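Local coordinates for protein probable glycosidase crf1 (Neosartorya fumigata, PDB 6IBU) that cuts chitin and transfers the freed chains to beta-1,6-glucan or to other chitin, cross-linking polysaccharides in the fungal cell wall and septa, at residues 40-45 with 60-65; 76-81 with 213-218. All coordinates share one frame; numbering follows the deposited sequence.

Contact 1: 40-45 with 60-65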
# COMPACT_ATOMS: atom_id res chain seq x y z
N GLY A 40 15.95 -2.38 -3.04
CA GLY A 40 16.81 -1.41 -2.35
C GLY A 40 17.16 -1.86 -0.94
O GLY A 40 17.12 -3.05 -0.65
N LYS A 41 17.55 -0.91 -0.11
CA LYS A 41 17.98 -1.10 1.30
C LYS A 41 17.12 -0.17 2.14
O LYS A 41 16.85 0.96 1.71
CB LYS A 41 19.49 -0.82 1.43
CG LYS A 41 20.07 -0.91 2.84
CD LYS A 41 20.11 -2.33 3.43
CE LYS A 41 20.06 -2.39 4.95
NZ LYS A 41 21.24 -1.75 5.58
N VAL A 42 16.63 -0.64 3.28
CA VAL A 42 15.70 0.16 4.10
C VAL A 42 16.30 0.25 5.50
O VAL A 42 16.11 -0.65 6.31
CB VAL A 42 14.28 -0.42 4.07
CG1 VAL A 42 13.37 0.27 5.06
CG2 VAL A 42 13.71 -0.33 2.65
N PRO A 43 17.07 1.32 5.77
CA PRO A 43 17.64 1.54 7.09
C PRO A 43 16.51 1.83 8.09
O PRO A 43 15.48 2.30 7.67
CB PRO A 43 18.55 2.77 6.95
CG PRO A 43 18.68 3.00 5.46
CD PRO A 43 17.45 2.38 4.83
N VAL A 44 16.76 1.56 9.36
CA VAL A 44 15.77 1.80 10.44
C VAL A 44 16.41 2.74 11.46
O VAL A 44 17.06 2.27 12.38
CB VAL A 44 15.29 0.47 11.05
CG1 VAL A 44 14.13 0.73 11.99
CG2 VAL A 44 14.87 -0.53 9.98
N GLY A 45 16.26 4.05 11.25
CA GLY A 45 16.84 5.06 12.15
C GLY A 45 15.90 5.36 13.32
O GLY A 45 14.97 4.61 13.62
N PRO A 60 13.21 1.76 -2.94
CA PRO A 60 13.21 0.98 -1.71
C PRO A 60 11.79 0.58 -1.29
O PRO A 60 10.92 1.42 -1.28
CB PRO A 60 13.84 1.92 -0.67
CG PRO A 60 13.65 3.30 -1.27
CD PRO A 60 13.77 3.09 -2.76
N THR A 61 11.60 -0.70 -0.98
CA THR A 61 10.28 -1.29 -0.67
C THR A 61 10.41 -2.33 0.43
O THR A 61 11.41 -3.03 0.45
CB THR A 61 9.68 -1.96 -1.91
OG1 THR A 61 9.86 -1.11 -3.03
CG2 THR A 61 8.20 -2.23 -1.76
N ILE A 62 9.39 -2.45 1.28
CA ILE A 62 9.24 -3.60 2.20
C ILE A 62 7.83 -4.16 2.00
O ILE A 62 6.90 -3.37 1.80
CB ILE A 62 9.53 -3.21 3.66
CG1 ILE A 62 8.58 -2.14 4.20
CG2 ILE A 62 10.98 -2.79 3.83
CD1 ILE A 62 8.69 -1.97 5.70
N ASP A 63 7.72 -5.49 1.98
CA ASP A 63 6.45 -6.25 1.95
C ASP A 63 6.35 -7.08 3.23
O ASP A 63 7.39 -7.62 3.67
CB ASP A 63 6.44 -7.27 0.81
CG ASP A 63 6.30 -6.67 -0.57
OD1 ASP A 63 5.89 -5.51 -0.65
OD2 ASP A 63 6.58 -7.40 -1.54
N THR A 64 5.16 -7.21 3.80
CA THR A 64 4.88 -8.19 4.87
C THR A 64 5.06 -9.58 4.28
O THR A 64 4.69 -9.80 3.12
CB THR A 64 3.49 -7.99 5.50
OG1 THR A 64 2.48 -8.02 4.49
CG2 THR A 64 3.39 -6.70 6.28
N ASP A 65 5.67 -10.48 5.04
CA ASP A 65 5.79 -11.92 4.68
C ASP A 65 4.38 -12.52 4.60
O ASP A 65 4.15 -13.33 3.71
CB ASP A 65 6.61 -12.69 5.72
CG ASP A 65 8.09 -12.42 5.70
OD1 ASP A 65 8.60 -11.84 4.70
OD2 ASP A 65 8.74 -12.77 6.70

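Contact 2: 76-81 with 213-218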
# COMPACT_ATOMS: atom_id res chain seq x y z
N VAL A 76 1.91 4.89 10.22
CA VAL A 76 2.35 6.27 10.59
C VAL A 76 3.53 6.62 9.65
O VAL A 76 4.49 5.86 9.72
CB VAL A 76 2.68 6.32 12.10
CG1 VAL A 76 3.26 7.65 12.53
CG2 VAL A 76 1.45 5.99 12.93
N MET A 77 3.43 7.63 8.71
CA MET A 77 4.32 7.97 7.56
C MET A 77 4.40 9.50 7.47
O MET A 77 3.50 10.28 7.94
CB MET A 77 3.85 7.40 6.21
CG MET A 77 4.57 8.00 5.02
SD MET A 77 4.04 7.24 3.56
CE MET A 77 2.42 7.95 3.35
N LYS A 78 5.62 9.83 7.20
CA LYS A 78 5.99 11.15 6.73
C LYS A 78 6.49 10.95 5.32
O LYS A 78 7.39 10.18 5.12
CB LYS A 78 7.02 11.79 7.66
CG LYS A 78 7.30 13.22 7.25
CD LYS A 78 8.10 13.99 8.24
CE LYS A 78 9.55 13.54 8.16
NZ LYS A 78 10.51 14.66 8.28
N ALA A 79 5.87 11.59 4.35
CA ALA A 79 6.14 11.33 2.93
C ALA A 79 7.46 11.98 2.52
O ALA A 79 7.86 12.97 3.12
CB ALA A 79 5.00 11.82 2.09
N ALA A 80 8.11 11.41 1.52
CA ALA A 80 9.31 11.99 0.90
C ALA A 80 8.88 13.27 0.20
O ALA A 80 7.80 13.34 -0.38
CB ALA A 80 9.93 11.00 -0.05
N PRO A 81 9.68 14.35 0.29
CA PRO A 81 9.47 15.53 -0.54
C PRO A 81 10.07 15.27 -1.92
O PRO A 81 10.59 14.17 -2.16
CB PRO A 81 10.23 16.62 0.21
CG PRO A 81 11.38 15.86 0.83
CD PRO A 81 10.86 14.48 1.17
N THR A 213 13.47 11.25 1.22
CA THR A 213 13.22 10.13 2.14
C THR A 213 11.80 10.17 2.69
O THR A 213 11.40 11.18 3.28
CB THR A 213 14.27 10.06 3.25
OG1 THR A 213 15.55 9.99 2.63
CG2 THR A 213 14.04 8.85 4.13
N MET A 214 11.09 9.06 2.53
CA MET A 214 9.80 8.77 3.21
C MET A 214 10.15 8.03 4.51
O MET A 214 11.07 7.22 4.50
CB MET A 214 8.92 7.93 2.27
CG MET A 214 7.98 6.94 2.95
SD MET A 214 7.21 5.84 1.70
CE MET A 214 6.39 4.68 2.78
N TYR A 215 9.46 8.34 5.59
CA TYR A 215 9.67 7.66 6.89
C TYR A 215 8.39 6.96 7.33
O TYR A 215 7.32 7.58 7.34
CB TYR A 215 10.09 8.65 7.97
CG TYR A 215 11.40 9.33 7.68
CD1 TYR A 215 11.44 10.50 6.93
CD2 TYR A 215 12.60 8.85 8.21
CE1 TYR A 215 12.63 11.15 6.68
CE2 TYR A 215 13.80 9.50 7.97
CZ TYR A 215 13.81 10.65 7.20
OH TYR A 215 14.97 11.31 6.93
N VAL A 216 8.51 5.70 7.71
CA VAL A 216 7.40 4.95 8.35
C VAL A 216 7.82 4.63 9.78
O VAL A 216 8.75 3.87 9.96
CB VAL A 216 7.05 3.69 7.53
CG1 VAL A 216 6.08 2.80 8.30
CG2 VAL A 216 6.50 4.07 6.16
N LYS A 217 7.18 5.21 10.78
CA LYS A 217 7.64 4.92 12.16
C LYS A 217 6.87 3.74 12.74
O LYS A 217 7.49 3.03 13.54
CB LYS A 217 7.80 6.14 13.06
CG LYS A 217 6.65 7.10 13.24
CD LYS A 217 7.19 8.43 13.77
CE LYS A 217 6.44 8.96 14.99
NZ LYS A 217 7.28 9.84 15.82
N SER A 218 5.65 3.45 12.32
CA SER A 218 4.91 2.29 12.88
C SER A 218 3.89 1.71 11.90
O SER A 218 3.42 2.43 10.99
CB SER A 218 4.29 2.61 14.22
OG SER A 218 3.14 3.41 14.09
O HOH W 1 9.95 13.32 4.49

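Contact 1: 40-45 with 60-65
P60 touches G40, K41 and V42. Its backbone lies against G40, where the two CA atoms are only 4.4 Å apart. Glycine suits this spot because it has no side chain on the flank facing the proline, and because its positive phi (63°) is easily reached without a CB. The ring of P60 sets CB against the K41 carbonyl oxygen and offers the same atom to the CG2 methyl of V42 at 4.0 Å, the proline and valine side chains crossing at about a right angle. T61 turns its side chain away and contributes its carbonyl oxygen, which lies beside the same V42 methyl, while its OG1 bonds to the carbonyl of A59. I62 supplies the second apolar surface: its CG2 lies 3.9 Å from V42 CG2 and almost as near to V42 CB and CG1, again with the side chains crossed. In V42, CG1 is anti to the backbone N (chi1 172°), which leaves CG2 beside that nitrogen and able to reach both P60 and I62. No hydrogen bond joins the segments, so the contact is held by apolar packing, for which the compact V42, I62 and P60 are suited. Beyond I62 the chains part, and D63 faces R182 instead, its OD1 forming a salt bridge to NE of this chitin-binding arginine. Strand 35-39 pairs with 61-64 in the sheet that carries R182; strand 44-45 pairs with 48-53 in the other sheet. The 40-43 link therefore crosses between the two sheets, with V42 tucked inward, as expected of the beta-sandwich (jelly-roll) fold of family GH16.

Contact 2: 76-81 with 213-218
M77 and M214 cross obliquely, sulfur against methyl, with M77 SD 3.6 Å from M214 CE. M77 bends at chi3 (75°) while M214 runs extended, and these long, flexible thioethers fill the buried side. A80, small enough for close approach, sets its CB 4.0 Å from M214 CB and against the T213-M214 peptide. On the opposite side of the sheet K78 and Y215 lie side by side, pointing the same way, and the lysine's CE comes beside the tyrosine ring, 3.8 Å from CD1. Farther along, V76 spreads its two methyls, CG1 to K217 CG at 3.5 Å and CG2 to S218 OG at 3.3 Å.

Antiparallel backbone bonds hold this layout. K78 and Y215 form a hydrogen-bonded pair, N to O 2.8 Å in each direction, and M77 faces V216 as a non-hydrogen-bonded pair. A beta bulge then shifts the register by one: V76 N donates to S218 O, yet V76 O accepts from K217 N in a more bent bond (141°). K217 is the residue at the bulge, its backbone turned out of the extended form.

F139 lies beside K78 and Y215 and makes a cation-pi contact with K217. Strand 212-223 pairs with 71-78 on one flank and with 48-53 on another, while M77 packs inward on I89 of strand 85-93 and V103 of strand 98-105, both in the facing sheet.

How the contacts relate
The two contacts follow one another along the chain, contact 1 closing before contact 2 opens. Their centres are 12 Å apart and their nearest atoms about 6 Å, so they do not touch, but share neighbours. F51 of strand 48-53 touches V42, P60 and I62 in contact 1 and M214 and V216 in contact 2; F26 touches both I62 and V216. Contact 1 borders the chitin site through T61, its side chain about 4 Å from that of R182; contact 2 lies farther off, M214 about 7 Å from W186 and M77 about 8 Å from E102, the probable proton donor, between side chains. Contact 1 includes a strand of the sheet that carries R182; contact 2 joins two strands of the facing sheet, whose methionines point between the sheets.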